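Local coordinates for beta-lactamase (Chitinophaga pinensis, PDB 6N36), which probably hydrolyses the amide bond of beta-lactam antibiotics, as a metallo-beta-lactamase with two zinc ions bound, at residues A101-N106 and L131-D136; N106-A111 and M154-G159. All coordinates share one frame; numbering follows the deposited sequence.

Interaction 1 (A101-N106 and L131-D136)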
loop_
_atom_site.group_PDB
_atom_site.type_symbol
_atom_site.label_atom_id
_atom_site.label_comp_id
_atom_site.label_asym_id
_atom_site.label_seq_id
_atom_site.Cartn_x
_atom_site.Cartn_y
_atom_site.Cartn_z
ATOM N N ALA A 101 6.492 -10.362 13.280
ATOM C CA ALA A 101 6.781 -8.953 12.957
ATOM C C ALA A 101 5.810 -8.027 13.690
ATOM O O ALA A 101 4.698 -8.496 14.107
ATOM C CB ALA A 101 6.702 -8.780 11.462
ATOM N N LYS A 102 6.233 -6.777 13.884
ATOM C CA LYS A 102 5.398 -5.735 14.513
ATOM C C LYS A 102 4.482 -5.134 13.455
ATOM O O LYS A 102 4.975 -4.703 12.424
ATOM C CB LYS A 102 6.263 -4.626 15.118
ATOM C CG LYS A 102 7.161 -5.069 16.267
ATOM C CD LYS A 102 7.825 -3.843 16.854
ATOM C CE LYS A 102 9.064 -4.087 17.682
ATOM N NZ LYS A 102 9.918 -2.870 17.690
ATOM N N MET A 103 3.184 -5.129 13.709
ATOM C CA MET A 103 2.202 -4.409 12.850
ATOM C C MET A 103 2.181 -2.937 13.229
ATOM O O MET A 103 1.799 -2.614 14.357
ATOM C CB MET A 103 0.786 -4.940 13.016
ATOM C CG MET A 103 -0.165 -4.256 12.058
ATOM S SD MET A 103 -0.011 -4.913 10.375
ATOM C CE MET A 103 -0.011 -3.381 9.437
ATOM N N MET A 104 2.528 -2.051 12.308
ATOM C CA MET A 104 2.481 -0.590 12.549
ATOM C C MET A 104 1.429 -0.013 11.579
ATOM O O MET A 104 1.475 -0.308 10.359
ATOM C CB MET A 104 3.846 0.052 12.384
ATOM C CG MET A 104 4.897 -0.654 13.199
ATOM S SD MET A 104 6.405 0.326 13.245
ATOM C CE MET A 104 7.433 -0.662 14.323
ATOM N N VAL A 105 0.416 0.658 12.130
ATOM C CA VAL A 105 -0.796 1.067 11.366
ATOM C C VAL A 105 -1.190 2.484 11.762
ATOM O O VAL A 105 -1.101 2.846 12.960
ATOM C CB VAL A 105 -1.961 0.084 11.503
ATOM C CG1 VAL A 105 -2.490 0.012 12.917
ATOM C CG2 VAL A 105 -3.074 0.397 10.508
ATOM N N ASN A 106 -1.526 3.270 10.767
ATOM C CA ASN A 106 -2.218 4.560 10.916
ATOM C C ASN A 106 -3.303 4.424 11.981
ATOM O O ASN A 106 -4.125 3.559 11.905
ATOM C CB ASN A 106 -2.789 4.998 9.569
ATOM C CG ASN A 106 -3.281 6.425 9.504
ATOM O OD1 ASN A 106 -3.677 6.993 10.522
ATOM N ND2 ASN A 106 -3.386 6.940 8.304
ATOM N N LEU A 131 -8.843 -11.578 8.198
ATOM C CA LEU A 131 -8.508 -11.927 9.588
ATOM C C LEU A 131 -7.968 -10.681 10.253
ATOM O O LEU A 131 -7.065 -10.017 9.747
ATOM C CB LEU A 131 -7.497 -13.072 9.665
ATOM C CG LEU A 131 -8.006 -14.446 9.260
ATOM C CD1 LEU A 131 -6.913 -15.465 9.422
ATOM C CD2 LEU A 131 -9.227 -14.859 10.071
ATOM N N PRO A 132 -8.450 -10.345 11.445
ATOM C CA PRO A 132 -8.037 -9.128 12.110
ATOM C C PRO A 132 -6.600 -9.156 12.614
ATOM O O PRO A 132 -5.997 -10.233 12.849
ATOM C CB PRO A 132 -8.969 -8.953 13.303
ATOM C CG PRO A 132 -9.824 -10.148 13.313
ATOM C CD PRO A 132 -9.507 -11.069 12.170
ATOM N N VAL A 133 -6.048 -7.967 12.689
ATOM C CA VAL A 133 -4.670 -7.732 13.156
ATOM C C VAL A 133 -4.673 -6.613 14.189
ATOM O O VAL A 133 -5.178 -5.529 13.902
ATOM C CB VAL A 133 -3.703 -7.410 12.003
ATOM C CG1 VAL A 133 -2.298 -7.345 12.559
ATOM C CG2 VAL A 133 -3.843 -8.352 10.801
ATOM N N LYS A 134 -4.103 -6.857 15.368
ATOM C CA LYS A 134 -3.892 -5.807 16.387
ATOM C C LYS A 134 -2.598 -5.040 16.120
ATOM O O LYS A 134 -1.591 -5.665 15.750
ATOM C CB LYS A 134 -3.805 -6.487 17.762
ATOM C CG LYS A 134 -5.103 -7.155 18.177
ATOM C CD LYS A 134 -5.110 -7.602 19.644
ATOM C CE LYS A 134 -6.372 -8.348 20.021
ATOM N NZ LYS A 134 -6.679 -9.407 19.023
ATOM N N ALA A 135 -2.604 -3.741 16.364
ATOM C CA ALA A 135 -1.469 -2.828 16.139
ATOM C C ALA A 135 -0.440 -2.972 17.247
ATOM O O ALA A 135 -0.838 -2.938 18.448
ATOM C CB ALA A 135 -1.939 -1.403 16.056
ATOM N N ASP A 136 0.840 -3.036 16.873
ATOM C CA ASP A 136 1.965 -2.929 17.837
ATOM C C ASP A 136 2.381 -1.464 17.997
ATOM O O ASP A 136 2.904 -1.106 19.063
ATOM C CB ASP A 136 3.089 -3.851 17.395
ATOM C CG ASP A 136 2.630 -5.301 17.424
ATOM O OD1 ASP A 136 2.428 -5.827 18.555
ATOM O OD2 ASP A 136 2.440 -5.900 16.354
#
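Met103 meets the 131-136 segment with both its backbone and its side chain. The backbone supplies the polar half: Met103 N gives a 2.9 Å hydrogen bond to OD2 of Asp136, on the lone pair anti to the other carboxylate oxygen. In return, the main-chain N of Asp136 donates to Met103 O at 2.7 Å, lying in the carbonyl plane with a C=O...N angle of 156°. One aspartate thus takes up both polar groups of one strand residue, using its carboxylate for the amide and its own amide for the carbonyl.

From CB outward, the Met103 side chain meets first polar and then apolar neighbours. Met103 CB sits 3.7 Å from Lys134 O, and Asp136 OD2 is a similar distance away, at 3.8 Å from Met103 CB. The first torsion sets CG anti to the backbone N (chi1 -176°), and there Met103 CG packs 3.8 Å from Val133 CG1. Met103 SD still brushes Val133 CG1 at 4.0 Å, the two side chains crossing at about a right angle. The chain bends at chi2 and chi3, and its end leads away from 131-136; Met92 and Leu113, from two neighbouring helices, also touch the side chain. Further along the strand, Val105 presses CG1 onto Ala135 CB at 3.5 Å, a tight pair. At the other end, CB of Lys102 lies 4.0 Å from Asp136 CB, while the ammonium end of Lys102 leads away.

Beyond Asp136 the chain enters strand 137-139, which pairs in parallel with strand 102-106 through backbone bonds of Val105, so the Asp136 bonds come just ahead of that edge-strand pairing. Lys96 donates to Lys134 O. The accepted N-H bond and a weak, long ion pair with Lys96 would be expected to favour the ionised carboxylate of Asp136.

Interaction 2 (N106-A111 and M154-G159)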
loop_
_atom_site.group_PDB
_atom_site.type_symbol
_atom_site.label_atom_id
_atom_site.label_comp_id
_atom_site.label_asym_id
_atom_site.label_seq_id
_atom_site.Cartn_x
_atom_site.Cartn_y
_atom_site.Cartn_z
ATOM N N ASN A 106 -1.526 3.270 10.767
ATOM C CA ASN A 106 -2.218 4.560 10.916
ATOM C C ASN A 106 -3.303 4.424 11.981
ATOM O O ASN A 106 -4.125 3.559 11.905
ATOM C CB ASN A 106 -2.789 4.998 9.569
ATOM C CG ASN A 106 -3.281 6.425 9.504
ATOM O OD1 ASN A 106 -3.677 6.993 10.522
ATOM N ND2 ASN A 106 -3.386 6.940 8.304
ATOM N N GLU A 107 -3.261 5.272 12.991
ATOM C CA GLU A 107 -4.265 5.291 14.079
ATOM C C GLU A 107 -5.673 5.269 13.481
ATOM O O GLU A 107 -6.526 4.641 14.075
ATOM C CB GLU A 107 -4.097 6.531 14.968
ATOM C CG GLU A 107 -3.864 7.814 14.185
ATOM C CD GLU A 107 -4.200 9.129 14.861
ATOM O OE1 GLU A 107 -4.397 10.133 14.123
ATOM O OE2 GLU A 107 -4.223 9.166 16.108
ATOM N N LYS A 108 -5.861 5.926 12.333
ATOM C CA LYS A 108 -7.206 6.105 11.741
ATOM C C LYS A 108 -7.712 4.796 11.102
ATOM O O LYS A 108 -8.904 4.729 10.841
ATOM C CB LYS A 108 -7.186 7.269 10.750
ATOM C CG LYS A 108 -6.866 8.629 11.367
ATOM C CD LYS A 108 -6.690 9.731 10.338
ATOM C CE LYS A 108 -7.990 10.169 9.689
ATOM N NZ LYS A 108 -8.793 11.050 10.594
ATOM N N ASP A 109 -6.818 3.818 10.830
ATOM C CA ASP A 109 -7.255 2.490 10.286
ATOM C C ASP A 109 -7.102 1.389 11.345
ATOM O O ASP A 109 -7.408 0.224 11.050
ATOM C CB ASP A 109 -6.521 2.080 9.000
ATOM C CG ASP A 109 -7.253 2.374 7.677
ATOM O OD1 ASP A 109 -8.416 2.899 7.727
ATOM O OD2 ASP A 109 -6.662 2.068 6.603
ATOM N N ALA A 110 -6.648 1.699 12.554
ATOM C CA ALA A 110 -6.365 0.638 13.546
ATOM C C ALA A 110 -7.623 -0.161 13.895
ATOM O O ALA A 110 -7.569 -1.407 13.970
ATOM C CB ALA A 110 -5.746 1.246 14.772
ATOM N N ALA A 111 -8.765 0.507 14.129
ATOM C CA ALA A 111 -9.999 -0.216 14.496
ATOM C C ALA A 111 -10.469 -1.087 13.332
ATOM O O ALA A 111 -10.802 -2.257 13.549
ATOM C CB ALA A 111 -11.071 0.732 14.936
ATOM N N MET A 154 5.554 8.097 7.145
ATOM C CA MET A 154 4.124 7.860 6.790
ATOM C C MET A 154 3.442 9.219 6.574
ATOM O O MET A 154 3.694 10.152 7.402
ATOM C CB MET A 154 3.389 7.069 7.866
ATOM C CG MET A 154 1.982 6.711 7.424
ATOM S SD MET A 154 0.767 8.051 7.872
ATOM C CE MET A 154 0.338 7.493 9.496
ATOM N N ARG A 155 2.708 9.390 5.477
ATOM C CA ARG A 155 1.878 10.590 5.297
ATOM C C ARG A 155 0.423 10.159 5.227
ATOM O O ARG A 155 0.120 9.254 4.434
ATOM C CB ARG A 155 2.274 11.422 4.080
ATOM C CG ARG A 155 3.693 11.971 4.099
ATOM C CD ARG A 155 3.976 12.892 5.256
ATOM N NE ARG A 155 2.979 13.911 5.512
ATOM C CZ ARG A 155 3.002 15.155 5.028
ATOM N NH1 ARG A 155 3.950 15.535 4.184
ATOM N NH2 ARG A 155 1.997 15.966 5.312
ATOM N N GLN A 156 -0.446 10.784 6.016
ATOM C CA GLN A 156 -1.881 10.440 6.026
ATOM C C GLN A 156 -2.534 10.982 4.755
ATOM O O GLN A 156 -2.499 12.201 4.513
ATOM C CB GLN A 156 -2.608 10.916 7.285
ATOM C CG GLN A 156 -2.124 10.250 8.562
ATOM C CD GLN A 156 -2.871 10.813 9.751
ATOM O OE1 GLN A 156 -3.130 12.028 9.795
ATOM N NE2 GLN A 156 -3.184 9.972 10.730
ATOM N N HIS A 157 -3.151 10.083 3.994
ATOM C CA HIS A 157 -3.815 10.366 2.706
ATOM C C HIS A 157 -5.223 9.801 2.782
ATOM O O HIS A 157 -5.560 8.902 2.037
ATOM C CB HIS A 157 -2.948 9.878 1.554
ATOM C CG HIS A 157 -1.728 10.682 1.389
ATOM N ND1 HIS A 157 -0.587 10.176 0.808
ATOM C CD2 HIS A 157 -1.468 11.989 1.691
ATOM C CE1 HIS A 157 0.341 11.098 0.837
ATOM N NE2 HIS A 157 -0.135 12.225 1.377
ATOM N N PRO A 158 -6.057 10.301 3.712
ATOM C CA PRO A 158 -7.339 9.674 3.999
ATOM C C PRO A 158 -8.332 9.812 2.834
ATOM O O PRO A 158 -8.180 10.670 1.925
ATOM C CB PRO A 158 -7.855 10.409 5.189
ATOM C CG PRO A 158 -7.214 11.771 5.067
ATOM C CD PRO A 158 -5.795 11.450 4.609
ATOM N N GLY A 159 -9.353 8.963 2.886
ATOM C CA GLY A 159 -10.512 9.010 1.990
ATOM C C GLY A 159 -10.849 7.609 1.521
ATOM O O GLY A 159 -11.904 7.074 1.902
#
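Met154 reaches Asn106 with its terminal methyl, CE lying 3.8 Å from Asn106 CG. Its CG is anti to the backbone N, and bends further out turn CE to the amide; the two side chains cross at about a right angle. Arg155 sets off away from 106-111; its NE forms a salt bridge with Asp141 OD1.

Gln156 makes the polar link. Its extended chain carries NE2 to Asn106 OD1 at 3.0 Å, the amide planes only 22° apart and the donor tilted out of the Asn106 carbonyl plane. Lys108 N donates to Asn106 OD1 at 3.0 Å and nearly straight (167°), from above the carbonyl plane on the face opposite to Gln156, closing an Asx turn at the end of strand 102-106. Here the two sheets of the metallo-beta-lactamase sandwich come together: Asn106 ends a strand of one, Gln156 a strand of the other. Lys108, in one of its two modelled conformers, crosses Gln156 at about a right angle, with Lys108 CD 3.5 Å from Gln156 NE2, and Gln156 CG rests 3.6 Å from Asn106 ND2.

His157 turns away, its ND1 bonded to Ser166 OG. Pro158 sets CB toward 106-111 without close contact; its O accepts from Thr210 OG1. Gly159 follows with phi at 136°, a conformation suited to a residue without CB, and hands the chain on to the zinc ligand His160.

Both interactions include Asn106 in a segment, but it makes contact only in interaction 2, where strand 102-106 ends. Interaction 1 works within the seven-stranded sheet, where the approach to edge strand 137-139 is held by backbone bonds and a carboxylate, with apolar packing. Interaction 2 bridges to the five-stranded sheet through neutral amides and one methionine methyl. Both are partly buried: interaction 1 buries Met103, Val105 and Val133, interaction 2 Met154 and the amide of Asn106, with lysines at the margins. Val105 CG1, 3.9 Å from Ala110 CB, packs the two together. The side chains of Val105 and Asn106 are each about 13 Å from a zinc ion, but the 154-159 segment leads directly into a metal ligand.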